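Local structure of putative capsid protein of prophage (Escherichia coli CFT073, 3BQW) at residues A[280-294]-A[336-350]. The protein is probably the major capsid protein of a prophage, expected to build the protein shell that encloses the phage genome. Numbering follows the deposited sequence.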
ATOM      1  N   ASP A 280       9.513   2.320 -15.246  1.00 23.96           N
ATOM      2  CA  ASP A 280       9.796   1.386 -16.367  1.00 23.33           C
ATOM      3  C   ASP A 280       9.250  -0.031 -16.139  1.00 22.22           C
ATOM      4  O   ASP A 280       9.551  -0.933 -16.920  1.00 20.59           O
ATOM      5  CB  ASP A 280      11.302   1.339 -16.679  1.00 23.07           C
ATOM      6  CG  ASP A 280      12.127   0.782 -15.535  1.00 25.35           C
ATOM      7  OD1 ASP A 280      11.611   0.637 -14.396  1.00 27.58           O
ATOM      8  OD2 ASP A 280      13.315   0.505 -15.768  1.00 27.28           O
ATOM      9  N   LEU A 281       8.428  -0.191 -15.096  1.00 21.50           N
ATOM     10  CA  LEU A 281       7.774  -1.460 -14.749  1.00 21.78           C
ATOM     11  C   LEU A 281       6.272  -1.486 -15.079  1.00 21.56           C
ATOM     12  O   LEU A 281       5.565  -0.468 -14.947  1.00 22.05           O
ATOM     13  CB  LEU A 281       7.916  -1.779 -13.252  1.00 20.66           C
ATOM     14  CG  LEU A 281       9.329  -1.914 -12.681  1.00 22.40           C
ATOM     15  CD1 LEU A 281       9.272  -2.167 -11.138  1.00 21.15           C
ATOM     16  CD2 LEU A 281      10.138  -2.984 -13.405  1.00 20.12           C
ATOM     17  N   LEU A 282       5.809  -2.670 -15.490  1.00 21.13           N
ATOM     18  CA  LEU A 282       4.378  -2.967 -15.655  1.00 20.54           C
ATOM     19  C   LEU A 282       4.118  -4.267 -14.912  1.00 20.89           C
ATOM     20  O   LEU A 282       4.989  -5.158 -14.863  1.00 21.26           O
ATOM     21  CB  LEU A 282       3.964  -3.126 -17.139  1.00 20.89           C
ATOM     22  CG  LEU A 282       4.482  -4.306 -17.980  1.00 20.68           C
ATOM     23  CD1 LEU A 282       3.538  -5.547 -17.791  1.00 19.98           C
ATOM     24  CD2 LEU A 282       4.673  -3.960 -19.493  1.00 19.73           C
ATOM     25  N   VAL A 283       2.922  -4.369 -14.344  1.00 20.74           N
ATOM     26  CA  VAL A 283       2.485  -5.521 -13.591  1.00 20.16           C
ATOM     27  C   VAL A 283       1.217  -6.055 -14.227  1.00 20.79           C
ATOM     28  O   VAL A 283       0.279  -5.311 -14.487  1.00 21.35           O
ATOM     29  CB  VAL A 283       2.198  -5.158 -12.128  1.00 20.33           C
ATOM     30  CG1 VAL A 283       1.664  -6.363 -11.356  1.00 18.35           C
ATOM     31  CG2 VAL A 283       3.445  -4.615 -11.453  1.00 20.56           C
ATOM     32  N   LEU A 284       1.217  -7.349 -14.511  1.00 21.29           N
ATOM     33  CA  LEU A 284       0.041  -8.043 -14.993  1.00 21.89           C
ATOM     34  C   LEU A 284      -0.524  -8.853 -13.849  1.00 22.08           C
ATOM     35  O   LEU A 284       0.206  -9.613 -13.206  1.00 22.88           O
ATOM     36  CB  LEU A 284       0.402  -8.944 -16.156  1.00 21.58           C
ATOM     37  CG  LEU A 284       0.671  -8.162 -17.444  1.00 22.60           C
ATOM     38  CD1 LEU A 284       1.507  -9.050 -18.393  1.00 21.99           C
ATOM     39  CD2 LEU A 284      -0.653  -7.660 -18.075  1.00 17.04           C
ATOM     40  N   GLY A 285      -1.811  -8.670 -13.579  1.00 22.11           N
ATOM     41  CA  GLY A 285      -2.476  -9.413 -12.516  1.00 22.31           C
ATOM     42  C   GLY A 285      -3.941  -9.643 -12.789  1.00 22.41           C
ATOM     43  O   GLY A 285      -4.454  -9.299 -13.863  1.00 23.05           O
ATOM     44  N   ASN A 286      -4.612 -10.226 -11.805  1.00 22.65           N
ATOM     45  CA  ASN A 286      -6.046 -10.556 -11.897  1.00 23.14           C
ATOM     46  C   ASN A 286      -6.713  -9.965 -10.657  1.00 22.78           C
ATOM     47  O   ASN A 286      -6.343 -10.283  -9.531  1.00 22.38           O
ATOM     48  CB  ASN A 286      -6.267 -12.077 -12.020  1.00 22.88           C
ATOM     49  CG  ASN A 286      -7.698 -12.444 -12.459  1.00 24.60           C
ATOM     50  OD1 ASN A 286      -8.662 -12.194 -11.740  1.00 25.68           O
ATOM     51  ND2 ASN A 286      -7.832 -13.015 -13.651  1.00 25.04           N
ATOM     52  N   THR A 287      -7.681  -9.087 -10.873  1.00 23.46           N
ATOM     53  CA  THR A 287      -8.381  -8.424  -9.786  1.00 23.66           C
ATOM     54  C   THR A 287      -9.230  -9.365  -8.897  1.00 23.65           C
ATOM     55  O   THR A 287      -9.714  -8.950  -7.871  1.00 23.88           O
ATOM     56  CB  THR A 287      -9.282  -7.287 -10.328  1.00 24.02           C
ATOM     57  OG1 THR A 287     -10.287  -7.831 -11.207  1.00 24.44           O
ATOM     58  CG2 THR A 287      -8.444  -6.227 -11.047  1.00 23.49           C
ATOM     59  N   ASN A 288      -9.425 -10.608  -9.316  1.00 23.97           N
ATOM     60  CA  ASN A 288     -10.020 -11.638  -8.460  1.00 24.20           C
ATOM     61  C   ASN A 288      -9.027 -12.249  -7.452  1.00 23.63           C
ATOM     62  O   ASN A 288      -9.436 -12.988  -6.571  1.00 23.50           O
ATOM     63  CB  ASN A 288     -10.597 -12.761  -9.325  1.00 23.86           C
ATOM     64  CG  ASN A 288     -11.627 -12.261 -10.322  1.00 25.81           C
ATOM     65  OD1 ASN A 288     -11.388 -12.257 -11.546  1.00 28.63           O
ATOM     66  ND2 ASN A 288     -12.793 -11.844  -9.810  1.00 23.98           N
ATOM     67  N   ASN A 289      -7.730 -11.977  -7.616  1.00 23.37           N
ATOM     68  CA  ASN A 289      -6.661 -12.573  -6.785  1.00 22.76           C
ATOM     69  C   ASN A 289      -6.452 -11.669  -5.551  1.00 22.65           C
ATOM     70  O   ASN A 289      -5.500 -10.866  -5.466  1.00 22.04           O
ATOM     71  CB  ASN A 289      -5.380 -12.719  -7.626  1.00 22.58           C
ATOM     72  CG  ASN A 289      -4.254 -13.465  -6.908  1.00 23.30           C
ATOM     73  OD1 ASN A 289      -4.483 -14.360  -6.088  1.00 26.27           O
ATOM     74  ND2 ASN A 289      -3.026 -13.108  -7.237  1.00 23.13           N
ATOM     75  N   LYS A 290      -7.392 -11.753  -4.627  1.00 21.75           N
ATOM     76  CA  LYS A 290      -7.437 -10.798  -3.505  1.00 22.75           C
ATOM     77  C   LYS A 290      -6.996 -11.443  -2.226  1.00 21.65           C
ATOM     78  O   LYS A 290      -7.628 -12.367  -1.768  1.00 20.85           O
ATOM     79  CB  LYS A 290      -8.845 -10.258  -3.258  1.00 22.44           C
ATOM     80  CG  LYS A 290      -9.484  -9.545  -4.430  1.00 24.91           C
ATOM     81  CD  LYS A 290     -10.967  -9.745  -4.298  1.00 27.14           C
ATOM     82  CE  LYS A 290     -11.742  -8.877  -5.210  1.00 31.63           C
ATOM     83  NZ  LYS A 290     -13.078  -9.487  -5.445  1.00 33.25           N
ATOM     84  N   GLY A 291      -5.922 -10.918  -1.658  1.00 22.83           N
ATOM     85  CA  GLY A 291      -5.456 -11.287  -0.332  1.00 22.51           C
ATOM     86  C   GLY A 291      -5.856 -10.235   0.672  1.00 22.90           C
ATOM     87  O   GLY A 291      -6.933  -9.652   0.586  1.00 23.00           O
ATOM     88  N   LEU A 292      -4.997  -9.986   1.654  1.00 23.10           N
ATOM     89  CA  LEU A 292      -5.396  -9.125   2.773  1.00 22.75           C
ATOM     90  C   LEU A 292      -4.252  -8.322   3.325  1.00 22.02           C
ATOM     91  O   LEU A 292      -3.096  -8.527   2.971  1.00 21.59           O
ATOM     92  CB  LEU A 292      -6.035  -9.959   3.905  1.00 22.93           C
ATOM     93  CG  LEU A 292      -5.075 -10.906   4.655  1.00 23.46           C
ATOM     94  CD1 LEU A 292      -5.498 -11.152   6.053  1.00 22.75           C
ATOM     95  CD2 LEU A 292      -4.970 -12.210   3.905  1.00 24.51           C
ATOM     96  N   VAL A 293      -4.599  -7.358   4.174  1.00 21.99           N
ATOM     97  CA  VAL A 293      -3.625  -6.741   5.064  1.00 21.44           C
ATOM     98  C   VAL A 293      -3.957  -7.310   6.421  1.00 21.16           C
ATOM     99  O   VAL A 293      -5.078  -7.184   6.916  1.00 21.69           O
ATOM    100  CB  VAL A 293      -3.614  -5.171   5.029  1.00 21.81           C
ATOM    101  CG1 VAL A 293      -2.542  -4.612   5.984  1.00 20.86           C
ATOM    102  CG2 VAL A 293      -3.332  -4.668   3.611  1.00 19.08           C
ATOM    103  N   ALA A 294      -2.977  -7.999   6.991  1.00 21.13           N
ATOM    104  CA  ALA A 294      -3.096  -8.602   8.300  1.00 21.11           C
ATOM    105  C   ALA A 294      -2.527  -7.624   9.304  1.00 21.36           C
ATOM    106  O   ALA A 294      -1.476  -7.017   9.073  1.00 21.96           O
ATOM    107  CB  ALA A 294      -2.343  -9.939   8.354  1.00 20.61           C
ATOM    108  N   GLN A 336       0.670  -5.982   7.728  1.00 23.96           N
ATOM    109  CA  GLN A 336       1.465  -6.776   6.797  1.00 23.02           C
ATOM    110  C   GLN A 336       0.552  -7.313   5.690  1.00 22.28           C
ATOM    111  O   GLN A 336      -0.399  -8.039   5.988  1.00 22.50           O
ATOM    112  CB  GLN A 336       2.074  -7.975   7.525  1.00 23.62           C
ATOM    113  CG  GLN A 336       2.898  -8.913   6.628  1.00 23.51           C
ATOM    114  CD  GLN A 336       4.002  -8.192   5.880  1.00 25.08           C
ATOM    115  OE1 GLN A 336       4.772  -7.439   6.484  1.00 28.61           O
ATOM    116  NE2 GLN A 336       4.094  -8.420   4.559  1.00 22.02           N
ATOM    117  N   PRO A 337       0.795  -6.916   4.426  1.00 21.76           N
ATOM    118  CA  PRO A 337       0.077  -7.510   3.301  1.00 22.20           C
ATOM    119  C   PRO A 337       0.374  -9.010   3.135  1.00 22.11           C
ATOM    120  O   PRO A 337       1.510  -9.450   3.286  1.00 22.21           O
ATOM    121  CB  PRO A 337       0.562  -6.712   2.083  1.00 22.70           C
ATOM    122  CG  PRO A 337       1.284  -5.580   2.609  1.00 23.09           C
ATOM    123  CD  PRO A 337       1.678  -5.822   4.001  1.00 21.42           C
ATOM    124  N   VAL A 338      -0.680  -9.778   2.891  1.00 22.40           N
ATOM    125  CA  VAL A 338      -0.565 -11.200   2.664  1.00 22.74           C
ATOM    126  C   VAL A 338      -1.301 -11.498   1.361  1.00 22.83           C
ATOM    127  O   VAL A 338      -2.501 -11.247   1.281  1.00 22.91           O
ATOM    128  CB  VAL A 338      -1.185 -12.024   3.814  1.00 22.40           C
ATOM    129  CG1 VAL A 338      -1.052 -13.503   3.515  1.00 21.78           C
ATOM    130  CG2 VAL A 338      -0.506 -11.666   5.153  1.00 21.95           C
ATOM    131  N   PRO A 339      -0.589 -12.032   0.362  1.00 22.75           N
ATOM    132  CA  PRO A 339      -1.223 -12.238  -0.939  1.00 23.40           C
ATOM    133  C   PRO A 339      -2.092 -13.462  -0.939  1.00 23.83           C
ATOM    134  O   PRO A 339      -1.929 -14.334  -0.088  1.00 24.47           O
ATOM    135  CB  PRO A 339      -0.036 -12.422  -1.884  1.00 22.75           C
ATOM    136  CG  PRO A 339       1.003 -13.089  -1.038  1.00 23.07           C
ATOM    137  CD  PRO A 339       0.830 -12.462   0.351  1.00 23.12           C
ATOM    138  N   ALA A 340      -3.027 -13.518  -1.882  1.00 24.69           N
ATOM    139  CA  ALA A 340      -3.787 -14.719  -2.115  1.00 24.43           C
ATOM    140  C   ALA A 340      -2.814 -15.664  -2.806  1.00 24.97           C
ATOM    141  O   ALA A 340      -2.266 -16.524  -2.144  1.00 26.18           O
ATOM    142  CB  ALA A 340      -5.054 -14.457  -2.936  1.00 24.46           C
ATOM    143  N   ASP A 341      -2.546 -15.478  -4.096  1.00 25.17           N
ATOM    144  CA  ASP A 341      -1.627 -16.339  -4.847  1.00 25.69           C
ATOM    145  C   ASP A 341      -0.580 -15.486  -5.597  1.00 26.03           C
ATOM    146  O   ASP A 341      -0.902 -14.847  -6.603  1.00 26.92           O
ATOM    147  CB  ASP A 341      -2.426 -17.219  -5.811  1.00 25.54           C
ATOM    148  CG  ASP A 341      -1.588 -18.267  -6.510  1.00 26.19           C
ATOM    149  OD1 ASP A 341      -0.355 -18.298  -6.370  1.00 27.58           O
ATOM    150  OD2 ASP A 341      -2.185 -19.104  -7.212  1.00 30.03           O
ATOM    151  N   ILE A 342       0.662 -15.488  -5.102  1.00 25.69           N
ATOM    152  CA  ILE A 342       1.748 -14.671  -5.676  1.00 25.88           C
ATOM    153  C   ILE A 342       2.097 -15.097  -7.110  1.00 26.12           C
ATOM    154  O   ILE A 342       2.669 -14.328  -7.881  1.00 26.28           O
ATOM    155  CB  ILE A 342       3.031 -14.701  -4.755  1.00 25.39           C
ATOM    156  CG1 ILE A 342       3.891 -13.440  -4.940  1.00 24.48           C
ATOM    157  CG2 ILE A 342       3.838 -16.036  -4.909  1.00 24.88           C
ATOM    158  CD1 ILE A 342       3.281 -12.145  -4.294  1.00 23.76           C
ATOM    159  N   ARG A 343       1.738 -16.323  -7.472  1.00 26.34           N
ATOM    160  CA  ARG A 343       2.114 -16.856  -8.781  1.00 26.65           C
ATOM    161  C   ARG A 343       1.325 -16.215  -9.924  1.00 25.27           C
ATOM    162  O   ARG A 343       1.650 -16.387 -11.070  1.00 24.06           O
ATOM    163  CB  ARG A 343       1.955 -18.376  -8.799  1.00 27.03           C
ATOM    164  CG  ARG A 343       2.752 -19.083  -7.703  1.00 30.07           C
ATOM    165  CD  ARG A 343       2.381 -20.549  -7.637  1.00 34.08           C
ATOM    166  NE  ARG A 343       0.988 -20.729  -7.260  1.00 36.64           N
ATOM    167  CZ  ARG A 343       0.345 -21.899  -7.253  1.00 39.17           C
ATOM    168  NH1 ARG A 343       0.960 -23.026  -7.595  1.00 40.37           N
ATOM    169  NH2 ARG A 343      -0.934 -21.939  -6.890  1.00 38.81           N
ATOM    170  N   LYS A 344       0.281 -15.477  -9.586  1.00 25.30           N
ATOM    171  CA  LYS A 344      -0.589 -14.832 -10.562  1.00 25.32           C
ATOM    172  C   LYS A 344      -0.211 -13.384 -10.874  1.00 24.95           C
ATOM    173  O   LYS A 344      -1.033 -12.631 -11.413  1.00 26.36           O
ATOM    174  CB  LYS A 344      -2.025 -14.904 -10.050  1.00 25.55           C
ATOM    175  CG  LYS A 344      -2.552 -16.310  -9.908  1.00 26.11           C
ATOM    176  CD  LYS A 344      -4.010 -16.278  -9.399  1.00 27.40           C
ATOM    177  CE  LYS A 344      -4.643 -17.692  -9.436  1.00 30.79           C
ATOM    178  NZ  LYS A 344      -5.560 -17.868  -8.279  1.00 34.64           N
ATOM    179  N   PHE A 345       1.016 -12.992 -10.531  1.00 24.57           N
ATOM    180  CA  PHE A 345       1.559 -11.669 -10.836  1.00 24.25           C
ATOM    181  C   PHE A 345       2.767 -11.827 -11.732  1.00 23.88           C
ATOM    182  O   PHE A 345       3.632 -12.660 -11.461  1.00 24.32           O
ATOM    183  CB  PHE A 345       1.992 -10.985  -9.547  1.00 24.88           C
ATOM    184  CG  PHE A 345       0.855 -10.681  -8.625  1.00 24.35           C
ATOM    185  CD1 PHE A 345      -0.004  -9.609  -8.894  1.00 25.04           C
ATOM    186  CD2 PHE A 345       0.630 -11.450  -7.510  1.00 24.49           C
ATOM    187  CE1 PHE A 345      -1.033  -9.323  -8.064  1.00 24.56           C
ATOM    188  CE2 PHE A 345      -0.411 -11.167  -6.672  1.00 25.35           C
ATOM    189  CZ  PHE A 345      -1.249 -10.096  -6.942  1.00 25.59           C
ATOM    190  N   VAL A 346       2.798 -11.074 -12.832  1.00 22.68           N
ATOM    191  CA  VAL A 346       3.956 -11.011 -13.698  1.00 21.10           C
ATOM    192  C   VAL A 346       4.413  -9.549 -13.742  1.00 20.59           C
ATOM    193  O   VAL A 346       3.623  -8.655 -13.997  1.00 20.34           O
ATOM    194  CB  VAL A 346       3.618 -11.535 -15.128  1.00 21.68           C
ATOM    195  CG1 VAL A 346       4.807 -11.360 -16.074  1.00 19.50           C
ATOM    196  CG2 VAL A 346       3.124 -13.029 -15.082  1.00 20.40           C
ATOM    197  N   THR A 347       5.689  -9.306 -13.485  1.00 20.43           N
ATOM    198  CA  THR A 347       6.262  -7.950 -13.564  1.00 20.27           C
ATOM    199  C   THR A 347       7.319  -7.881 -14.693  1.00 20.52           C
ATOM    200  O   THR A 347       8.197  -8.745 -14.812  1.00 19.92           O
ATOM    201  CB  THR A 347       6.878  -7.520 -12.212  1.00 20.23           C
ATOM    202  OG1 THR A 347       5.863  -7.581 -11.200  1.00 21.53           O
ATOM    203  CG2 THR A 347       7.481  -6.097 -12.266  1.00 18.62           C
ATOM    204  N   VAL A 348       7.207  -6.848 -15.515  1.00 20.69           N
ATOM    205  CA  VAL A 348       8.093  -6.668 -16.650  1.00 21.37           C
ATOM    206  C   VAL A 348       8.790  -5.320 -16.573  1.00 21.95           C
ATOM    207  O   VAL A 348       8.141  -4.294 -16.394  1.00 22.82           O
ATOM    208  CB  VAL A 348       7.368  -6.829 -17.999  1.00 21.16           C
ATOM    209  CG1 VAL A 348       8.403  -6.832 -19.212  1.00 19.30           C
ATOM    210  CG2 VAL A 348       6.513  -8.093 -17.992  1.00 19.92           C
ATOM    211  N   LYS A 349      10.123  -5.355 -16.627  1.00 22.39           N
ATOM    212  CA  LYS A 349      10.954  -4.161 -16.759  1.00 23.58           C
ATOM    213  C   LYS A 349      11.181  -3.902 -18.232  1.00 23.39           C
ATOM    214  O   LYS A 349      11.831  -4.687 -18.914  1.00 24.02           O
ATOM    215  CB  LYS A 349      12.287  -4.364 -16.055  1.00 23.68           C
ATOM    216  CG  LYS A 349      13.140  -3.123 -15.897  1.00 24.21           C
ATOM    217  CD  LYS A 349      14.450  -3.473 -15.210  1.00 25.56           C
ATOM    218  CE  LYS A 349      15.486  -2.377 -15.380  1.00 29.59           C
ATOM    219  NZ  LYS A 349      15.121  -1.208 -14.531  1.00 33.10           N
ATOM    220  N   ILE A 350      10.622  -2.824 -18.749  1.00 23.87           N
ATOM    221  CA  ILE A 350      10.769  -2.551 -20.154  1.00 24.34           C
ATOM    222  C   ILE A 350      12.122  -1.873 -20.397  1.00 25.00           C
ATOM    223  O   ILE A 350      12.739  -1.309 -19.509  1.00 25.12           O
ATOM    224  CB  ILE A 350       9.589  -1.757 -20.804  1.00 24.26           C
ATOM    225  CG1 ILE A 350       9.593  -0.286 -20.361  1.00 26.18           C
ATOM    226  CG2 ILE A 350       8.215  -2.506 -20.579  1.00 23.05           C
ATOM    227  CD1 ILE A 350       8.860   0.676 -21.311  1.00 24.81           C
TER
HETATM  228  O   HOH W   1      14.210   0.146 -18.167  1.00 29.08           O
HETATM  229  O   HOH W   2      13.043  -0.404 -12.491  1.00 29.68           O
HETATM  230  O   HOH W   3      -2.833 -11.295  -9.689  1.00 20.28           O
HETATM  231  O   HOH W   4      -3.182 -11.096  -3.756  1.00 22.00           O
HETATM  232  O   HOH W   5      -6.186 -16.097  -5.985  1.00 31.10           O
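Asn-289 joins segments 280-294 and 336-350 midway between two antiparallel strand pairs, binding both backbone polar atoms of Asp-341. Its OD1 accepts from Asp-341 N on a lone pair, in the amide plane, at 3.0 Å, and its ND2 gives to Asp-341 O at 2.8 Å. With CG anti to the backbone N (chi1 -174°), the amide extends across to segment 336-350. There ND2 lies 3.3 Å from Phe-345 CE2, amide and ring planes 37° apart, while Lys-344 CB and CD cover the amide obliquely. Lys-344 N reaches the same Asp-341 O from the opposite face of its plane. A water joins Asn-289 ND2 to Lys-344 O and sits above one face of the Phe-345 ring, offset toward its rim; the ring also meets Phe-35 edge-to-face.

On one flank, 281-285 pairs with 346-349. Leu-282 and Val-348 lie side by side, pointing the same way, with CG of the leucine 3.8 Å from CB of the valine; Ile-350 crosses Leu-282 at about a right angle, its CG2 4.0 Å from Leu-282 CD2. Helices 190-198 and 211-218 pack on this face; helix 113-146 meets Val-283 and Thr-347 on the other. At the strand end, Lys-349 NZ forms a salt bridge to Asp-280 OD2 at 2.8 Å, on the syn side and 17° out of the carboxylate plane, and a water links NZ to OD1.

On the other flank, Leu-292 and Val-338 exchange two backbone hydrogen bonds, and on one face of that pair their side chains lie side by side, Leu-292 CD2 3.8 Å from Val-338 CB. Between the two sheets, the Asn-289 amide thus offers Asp-341 a donor and an acceptor much as a neighbouring strand would, with waters completing the link.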